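Local structure of Polyphosphate:AMP phosphotransferase (Meiothermus ruber H328, 5O6M) at residues D[161-169]-D[235-246]. The protein transfers phosphate from inorganic polyphosphate to nucleotides, converting AMP to ADP and ADP to ATP, and also accepts other nucleoside mono- and diphosphates. The protein carries 1 engineered substitution. Residues are numbered along the deposited sequence; the frame is centred on the assembly and turned at random.
Sequences TTILKFFLH and RNWLVSHILVET. With PO4 (phosphate ion), chain B.
Phe166 meets Val239 and Ile242 at the middle of the contact. Val239 CG1 sits over one ring face, 4.2 Å from the centroid of the Phe166 ring, a CH-pi contact. Ile242 CG2 lies at the ring edge, 3.8 Å from Phe166 CE1. Leu168 CD2 packs on Val239 CG2, and Leu168 CD1 touches Arg235 CD at 3.9 Å. Toward the other end, Leu164 CD1 and Thr246 OG1 approach tip to tip, and Thr162 CG2 meets Thr246 CG2 at 3.7 Å. Thr246 OG1 stands anti to its carbonyl carbon (chi1 -55°) and donates back to Ile242 O, which also accepts the backbone N of Thr246 from the opposite face.

The bend at chi3 (76°) turns the Arg235 guanidinium away from this apolar row. Its NE and NH2 grip Asn236 OD1 side-on, which holds the plane. Arg235 NH2 also gives a hydrogen bond to O2 of a phosphate (3.0 Å), probably from the crystallisation liquor. A second runs from Arg235 NH1 to O4. With an alanine here, the phosphate and Asn236 OD1 would probably each lose two donors, and Leu168 the methylenes it packs on.

The strand belongs to the parallel sheet of this P-loop-type fold. Residues 235-246, part of helix 232-249, run antiparallel to it (169°), and helix 29-53 packs beside Leu243. No hydrogen bond joins strand and helix, so methyl, methylene and aromatic carbons make the join, while Arg235, at the Leu168 end, offers a guanidinium that can hold an anion.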
ATOM      1  N   THR D 161       3.316  11.232 -17.863  1.00 46.24           N
ATOM      2  CA  THR D 161       1.893  10.921 -17.779  1.00 41.26           C
ATOM      3  C   THR D 161       1.098  11.836 -18.705  1.00 46.20           C
ATOM      4  O   THR D 161       1.206  13.064 -18.613  1.00 43.44           O
ATOM      5  CB  THR D 161       1.386  11.048 -16.339  1.00 44.42           C
ATOM      6  OG1 THR D 161       2.099  10.134 -15.494  1.00 45.70           O
ATOM      7  CG2 THR D 161      -0.096  10.726 -16.275  1.00 42.52           C
ATOM      8  N   THR D 162       0.310  11.236 -19.595  1.00 42.28           N
ATOM      9  CA  THR D 162      -0.678  11.969 -20.378  1.00 40.29           C
ATOM     10  C   THR D 162      -1.954  12.120 -19.557  1.00 48.49           C
ATOM     11  O   THR D 162      -2.549  11.124 -19.132  1.00 50.47           O
ATOM     12  CB  THR D 162      -0.975  11.252 -21.695  1.00 43.77           C
ATOM     13  OG1 THR D 162       0.190  11.267 -22.531  1.00 44.71           O
ATOM     14  CG2 THR D 162      -2.123  11.928 -22.409  1.00 40.76           C
ATOM     15  N   ILE D 163      -2.383  13.363 -19.351  1.00 43.63           N
ATOM     16  CA  ILE D 163      -3.462  13.689 -18.426  1.00 41.03           C
ATOM     17  C   ILE D 163      -4.648  14.227 -19.208  1.00 48.75           C
ATOM     18  O   ILE D 163      -4.515  15.200 -19.961  1.00 50.95           O
ATOM     19  CB  ILE D 163      -3.007  14.707 -17.368  1.00 39.47           C
ATOM     20  CG1 ILE D 163      -1.800  14.173 -16.598  1.00 46.82           C
ATOM     21  CG2 ILE D 163      -4.153  15.039 -16.419  1.00 42.45           C
ATOM     22  CD1 ILE D 163      -1.211  15.180 -15.623  1.00 47.39           C
ATOM     23  N   LEU D 164      -5.806  13.605 -19.020  1.00 42.68           N
ATOM     24  CA  LEU D 164      -7.065  14.110 -19.545  1.00 42.47           C
ATOM     25  C   LEU D 164      -8.027  14.304 -18.384  1.00 46.43           C
ATOM     26  O   LEU D 164      -8.248  13.378 -17.595  1.00 51.04           O
ATOM     27  CB  LEU D 164      -7.677  13.149 -20.577  1.00 41.35           C
ATOM     28  CG  LEU D 164      -6.925  12.936 -21.891  1.00 49.11           C
ATOM     29  CD1 LEU D 164      -7.900  12.596 -23.010  1.00 40.15           C
ATOM     30  CD2 LEU D 164      -6.095  14.155 -22.247  1.00 56.48           C
ATOM     31  N   LYS D 165      -8.609  15.494 -18.289  1.00 43.24           N
ATOM     32  CA  LYS D 165      -9.587  15.798 -17.256  1.00 45.33           C
ATOM     33  C   LYS D 165     -10.908  16.144 -17.923  1.00 49.69           C
ATOM     34  O   LYS D 165     -10.964  17.023 -18.790  1.00 49.10           O
ATOM     35  CB  LYS D 165      -9.099  16.936 -16.355  1.00 47.54           C
ATOM     36  CG  LYS D 165      -7.794  16.607 -15.634  1.00 41.07           C
ATOM     37  CD  LYS D 165      -7.289  17.765 -14.785  1.00 45.95           C
ATOM     38  CE  LYS D 165      -6.808  18.933 -15.618  1.00 44.42           C
ATOM     39  NZ  LYS D 165      -6.119  19.949 -14.763  1.00 41.43           N
ATOM     40  N   PHE D 166     -11.962  15.433 -17.535  1.00 47.24           N
ATOM     41  CA  PHE D 166     -13.289  15.602 -18.113  1.00 43.38           C
ATOM     42  C   PHE D 166     -14.248  16.068 -17.030  1.00 49.43           C
ATOM     43  O   PHE D 166     -14.398  15.401 -16.000  1.00 51.27           O
ATOM     44  CB  PHE D 166     -13.790  14.294 -18.734  1.00 42.86           C
ATOM     45  CG  PHE D 166     -12.984  13.825 -19.911  1.00 43.19           C
ATOM     46  CD1 PHE D 166     -13.164  14.391 -21.163  1.00 45.59           C
ATOM     47  CD2 PHE D 166     -12.049  12.815 -19.769  1.00 41.77           C
ATOM     48  CE1 PHE D 166     -12.423  13.959 -22.253  1.00 48.75           C
ATOM     49  CE2 PHE D 166     -11.302  12.379 -20.853  1.00 46.04           C
ATOM     50  CZ  PHE D 166     -11.492  12.949 -22.098  1.00 40.74           C
ATOM     51  N   PHE D 167     -14.874  17.220 -17.250  1.00 47.87           N
ATOM     52  CA  PHE D 167     -16.028  17.640 -16.466  1.00 53.73           C
ATOM     53  C   PHE D 167     -17.275  17.327 -17.288  1.00 54.58           C
ATOM     54  O   PHE D 167     -17.494  17.931 -18.343  1.00 54.28           O
ATOM     55  CB  PHE D 167     -15.946  19.122 -16.111  1.00 46.44           C
ATOM     56  CG  PHE D 167     -17.117  19.620 -15.309  1.00 52.22           C
ATOM     57  CD1 PHE D 167     -17.397  19.081 -14.064  1.00 51.86           C
ATOM     58  CD2 PHE D 167     -17.943  20.618 -15.801  1.00 55.93           C
ATOM     59  CE1 PHE D 167     -18.474  19.536 -13.319  1.00 49.83           C
ATOM     60  CE2 PHE D 167     -19.023  21.074 -15.063  1.00 50.34           C
ATOM     61  CZ  PHE D 167     -19.288  20.532 -13.820  1.00 54.77           C
ATOM     62  N   LEU D 168     -18.070  16.362 -16.832  1.00 56.22           N
ATOM     63  CA  LEU D 168     -19.339  16.049 -17.487  1.00 51.81           C
ATOM     64  C   LEU D 168     -20.390  17.035 -16.987  1.00 56.32           C
ATOM     65  O   LEU D 168     -20.764  17.013 -15.809  1.00 52.30           O
ATOM     66  CB  LEU D 168     -19.756  14.604 -17.230  1.00 40.03           C
ATOM     67  CG  LEU D 168     -18.685  13.535 -17.453  1.00 50.96           C
ATOM     68  CD1 LEU D 168     -19.225  12.151 -17.110  1.00 48.35           C
ATOM     69  CD2 LEU D 168     -18.136  13.578 -18.867  1.00 39.47           C
ATOM     70  N   HIS D 169     -20.881  17.886 -17.889  1.00 58.97           N
ATOM     71  CA  HIS D 169     -21.628  19.087 -17.530  1.00 59.27           C
ATOM     72  C   HIS D 169     -23.117  18.863 -17.786  1.00 60.65           C
ATOM     73  O   HIS D 169     -23.553  18.784 -18.940  1.00 59.20           O
ATOM     74  CB  HIS D 169     -21.114  20.282 -18.329  1.00 57.84           C
ATOM     75  CG  HIS D 169     -21.712  21.591 -17.919  1.00 65.90           C
ATOM     76  ND1 HIS D 169     -22.054  21.876 -16.613  1.00 64.14           N
ATOM     77  CD2 HIS D 169     -22.027  22.692 -18.640  1.00 63.72           C
ATOM     78  CE1 HIS D 169     -22.550  23.099 -16.549  1.00 70.29           C
ATOM     79  NE2 HIS D 169     -22.546  23.616 -17.765  1.00 68.26           N
ATOM     80  N   ARG D 235     -22.285  12.689 -24.813  1.00 61.36           N
ATOM     81  CA  ARG D 235     -21.243  12.583 -23.799  1.00 60.49           C
ATOM     82  C   ARG D 235     -20.310  11.420 -24.104  1.00 55.98           C
ATOM     83  O   ARG D 235     -19.086  11.586 -24.167  1.00 57.57           O
ATOM     84  CB  ARG D 235     -21.885  12.423 -22.420  1.00 60.08           C
ATOM     85  CG  ARG D 235     -20.915  12.156 -21.281  1.00 63.98           C
ATOM     86  CD  ARG D 235     -21.650  11.534 -20.104  1.00 56.79           C
ATOM     87  NE  ARG D 235     -21.945  10.122 -20.338  1.00 56.95           N
ATOM     88  CZ  ARG D 235     -22.937   9.458 -19.755  1.00 52.84           C
ATOM     89  NH1 ARG D 235     -23.750  10.078 -18.912  1.00 53.72           N
ATOM     90  NH2 ARG D 235     -23.123   8.173 -20.026  1.00 60.85           N
ATOM     91  N   ASN D 236     -20.881  10.229 -24.301  1.00 59.38           N
ATOM     92  CA  ASN D 236     -20.071   9.048 -24.578  1.00 61.95           C
ATOM     93  C   ASN D 236     -19.278   9.205 -25.871  1.00 58.99           C
ATOM     94  O   ASN D 236     -18.105   8.821 -25.934  1.00 57.90           O
ATOM     95  CB  ASN D 236     -20.962   7.806 -24.642  1.00 60.57           C
ATOM     96  CG  ASN D 236     -21.686   7.543 -23.335  1.00 68.09           C
ATOM     97  OD1 ASN D 236     -21.242   7.969 -22.268  1.00 59.24           O
ATOM     98  ND2 ASN D 236     -22.811   6.840 -23.413  1.00 62.59           N
ATOM     99  N   TRP D 237     -19.899   9.758 -26.920  1.00 60.03           N
ATOM    100  CA  TRP D 237     -19.179   9.922 -28.181  1.00 60.33           C
ATOM    101  C   TRP D 237     -18.040  10.926 -28.039  1.00 54.15           C
ATOM    102  O   TRP D 237     -16.919  10.680 -28.498  1.00 58.35           O
ATOM    103  CB  TRP D 237     -20.123  10.371 -29.298  1.00 61.97           C
ATOM    104  CG  TRP D 237     -19.361  10.714 -30.554  1.00 58.28           C
ATOM    105  CD1 TRP D 237     -18.935   9.841 -31.515  1.00 61.42           C
ATOM    106  CD2 TRP D 237     -18.880  12.006 -30.945  1.00 55.28           C
ATOM    107  NE1 TRP D 237     -18.243  10.514 -32.496  1.00 53.17           N
ATOM    108  CE2 TRP D 237     -18.193  11.844 -32.168  1.00 67.89           C
ATOM    109  CE3 TRP D 237     -18.971  13.286 -30.389  1.00 57.34           C
ATOM    110  CZ2 TRP D 237     -17.603  12.913 -32.842  1.00 67.59           C
ATOM    111  CZ3 TRP D 237     -18.383  14.347 -31.062  1.00 59.71           C
ATOM    112  CH2 TRP D 237     -17.709  14.152 -32.275  1.00 54.98           C
ATOM    113  N   LEU D 238     -18.313  12.076 -27.415  1.00 55.00           N
ATOM    114  CA  LEU D 238     -17.309  13.133 -27.342  1.00 60.96           C
ATOM    115  C   LEU D 238     -16.121  12.704 -26.491  1.00 56.58           C
ATOM    116  O   LEU D 238     -14.963  12.892 -26.885  1.00 53.23           O
ATOM    117  CB  LEU D 238     -17.931  14.418 -26.794  1.00 55.96           C
ATOM    118  CG  LEU D 238     -16.978  15.612 -26.744  1.00 57.81           C
ATOM    119  CD1 LEU D 238     -16.329  15.839 -28.103  1.00 47.18           C
ATOM    120  CD2 LEU D 238     -17.705  16.860 -26.278  1.00 56.06           C
ATOM    121  N   VAL D 239     -16.385  12.117 -25.321  1.00 52.48           N
ATOM    122  CA  VAL D 239     -15.290  11.625 -24.491  1.00 49.26           C
ATOM    123  C   VAL D 239     -14.479  10.593 -25.259  1.00 50.54           C
ATOM    124  O   VAL D 239     -13.243  10.598 -25.222  1.00 50.77           O
ATOM    125  CB  VAL D 239     -15.824  11.058 -23.163  1.00 49.63           C
ATOM    126  CG1 VAL D 239     -14.726  10.300 -22.437  1.00 46.98           C
ATOM    127  CG2 VAL D 239     -16.360  12.183 -22.285  1.00 45.19           C
ATOM    128  N   SER D 240     -15.159   9.688 -25.965  1.00 58.40           N
ATOM    129  CA  SER D 240     -14.452   8.679 -26.748  1.00 56.54           C
ATOM    130  C   SER D 240     -13.556   9.319 -27.801  1.00 53.74           C
ATOM    131  O   SER D 240     -12.397   8.921 -27.968  1.00 49.39           O
ATOM    132  CB  SER D 240     -15.455   7.732 -27.404  1.00 51.63           C
ATOM    133  OG  SER D 240     -16.234   7.068 -26.425  1.00 66.49           O
ATOM    134  N   HIS D 241     -14.070  10.321 -28.520  1.00 54.94           N
ATOM    135  CA  HIS D 241     -13.270  10.951 -29.567  1.00 58.76           C
ATOM    136  C   HIS D 241     -12.019  11.596 -28.992  1.00 57.26           C
ATOM    137  O   HIS D 241     -10.906  11.375 -29.484  1.00 60.17           O
ATOM    138  CB  HIS D 241     -14.096  11.987 -30.330  1.00 58.04           C
ATOM    139  CG  HIS D 241     -13.290  12.769 -31.321  1.00 69.88           C
ATOM    140  ND1 HIS D 241     -12.907  12.253 -32.540  1.00 74.74           N
ATOM    141  CD2 HIS D 241     -12.784  14.024 -31.268  1.00 75.19           C
ATOM    142  CE1 HIS D 241     -12.201  13.157 -33.196  1.00 79.18           C
ATOM    143  NE2 HIS D 241     -12.114  14.241 -32.446  1.00 71.47           N
ATOM    144  N   ILE D 242     -12.182  12.393 -27.937  1.00 57.82           N
ATOM    145  CA  ILE D 242     -11.035  13.067 -27.341  1.00 50.32           C
ATOM    146  C   ILE D 242     -10.010  12.047 -26.864  1.00 52.50           C
ATOM    147  O   ILE D 242      -8.808  12.189 -27.117  1.00 50.65           O
ATOM    148  CB  ILE D 242     -11.504  13.998 -26.206  1.00 60.25           C
ATOM    149  CG1 ILE D 242     -12.342  15.145 -26.788  1.00 54.91           C
ATOM    150  CG2 ILE D 242     -10.323  14.516 -25.396  1.00 56.37           C
ATOM    151  CD1 ILE D 242     -13.175  15.896 -25.778  1.00 55.27           C
ATOM    152  N   LEU D 243     -10.470  10.983 -26.204  1.00 58.84           N
ATOM    153  CA  LEU D 243      -9.544   9.979 -25.686  1.00 60.16           C
ATOM    154  C   LEU D 243      -8.790   9.272 -26.808  1.00 52.83           C
ATOM    155  O   LEU D 243      -7.565   9.116 -26.746  1.00 54.96           O
ATOM    156  CB  LEU D 243     -10.291   8.961 -24.825  1.00 56.45           C
ATOM    157  CG  LEU D 243      -9.433   7.779 -24.371  1.00 57.05           C
ATOM    158  CD1 LEU D 243      -8.217   8.272 -23.606  1.00 42.51           C
ATOM    159  CD2 LEU D 243     -10.244   6.804 -23.528  1.00 55.47           C
ATOM    160  N   VAL D 244      -9.506   8.836 -27.847  1.00 53.61           N
ATOM    161  CA  VAL D 244      -8.871   8.056 -28.909  1.00 47.31           C
ATOM    162  C   VAL D 244      -7.795   8.874 -29.612  1.00 52.33           C
ATOM    163  O   VAL D 244      -6.669   8.403 -29.813  1.00 48.90           O
ATOM    164  CB  VAL D 244      -9.925   7.537 -29.905  1.00 58.49           C
ATOM    165  CG1 VAL D 244      -9.253   7.124 -31.206  1.00 48.42           C
ATOM    166  CG2 VAL D 244     -10.685   6.364 -29.302  1.00 47.00           C
ATOM    167  N   GLU D 245      -8.125  10.107 -30.007  1.00 55.44           N
ATOM    168  CA  GLU D 245      -7.157  10.927 -30.731  1.00 61.63           C
ATOM    169  C   GLU D 245      -5.905  11.162 -29.896  1.00 58.67           C
ATOM    170  O   GLU D 245      -4.779  11.004 -30.385  1.00 55.99           O
ATOM    171  CB  GLU D 245      -7.788  12.256 -31.148  1.00 71.62           C
ATOM    172  CG  GLU D 245      -6.790  13.234 -31.757  1.00 90.26           C
ATOM    173  CD  GLU D 245      -7.456  14.362 -32.521  1.00100.95           C
ATOM    174  OE1 GLU D 245      -8.564  14.142 -33.056  1.00101.13           O
ATOM    175  OE2 GLU D 245      -6.871  15.466 -32.589  1.00 94.22           O
ATOM    176  N   THR D 246      -6.083  11.541 -28.627  1.00 50.86           N
ATOM    177  CA  THR D 246      -4.945  11.677 -27.721  1.00 52.40           C
ATOM    178  C   THR D 246      -4.084  10.417 -27.731  1.00 46.79           C
ATOM    179  O   THR D 246      -2.851  10.493 -27.777  1.00 45.40           O
ATOM    180  CB  THR D 246      -5.434  11.994 -26.308  1.00 45.68           C
ATOM    181  OG1 THR D 246      -6.262  13.163 -26.343  1.00 44.72           O
ATOM    182  CG2 THR D 246      -4.253  12.249 -25.382  1.00 42.65           C
TER
HETATM  183  P   PO4 B1006     -26.098   6.579 -18.167  0.74 83.81           P
HETATM  184  O1  PO4 B1006     -27.607   6.643 -18.192  0.74 73.33           O
HETATM  185  O2  PO4 B1006     -25.566   6.509 -19.580  0.74 67.25           O
HETATM  186  O3  PO4 B1006     -25.657   5.346 -17.418  0.74 89.38           O
HETATM  187  O4  PO4 B1006     -25.554   7.812 -17.484  0.74 73.74           O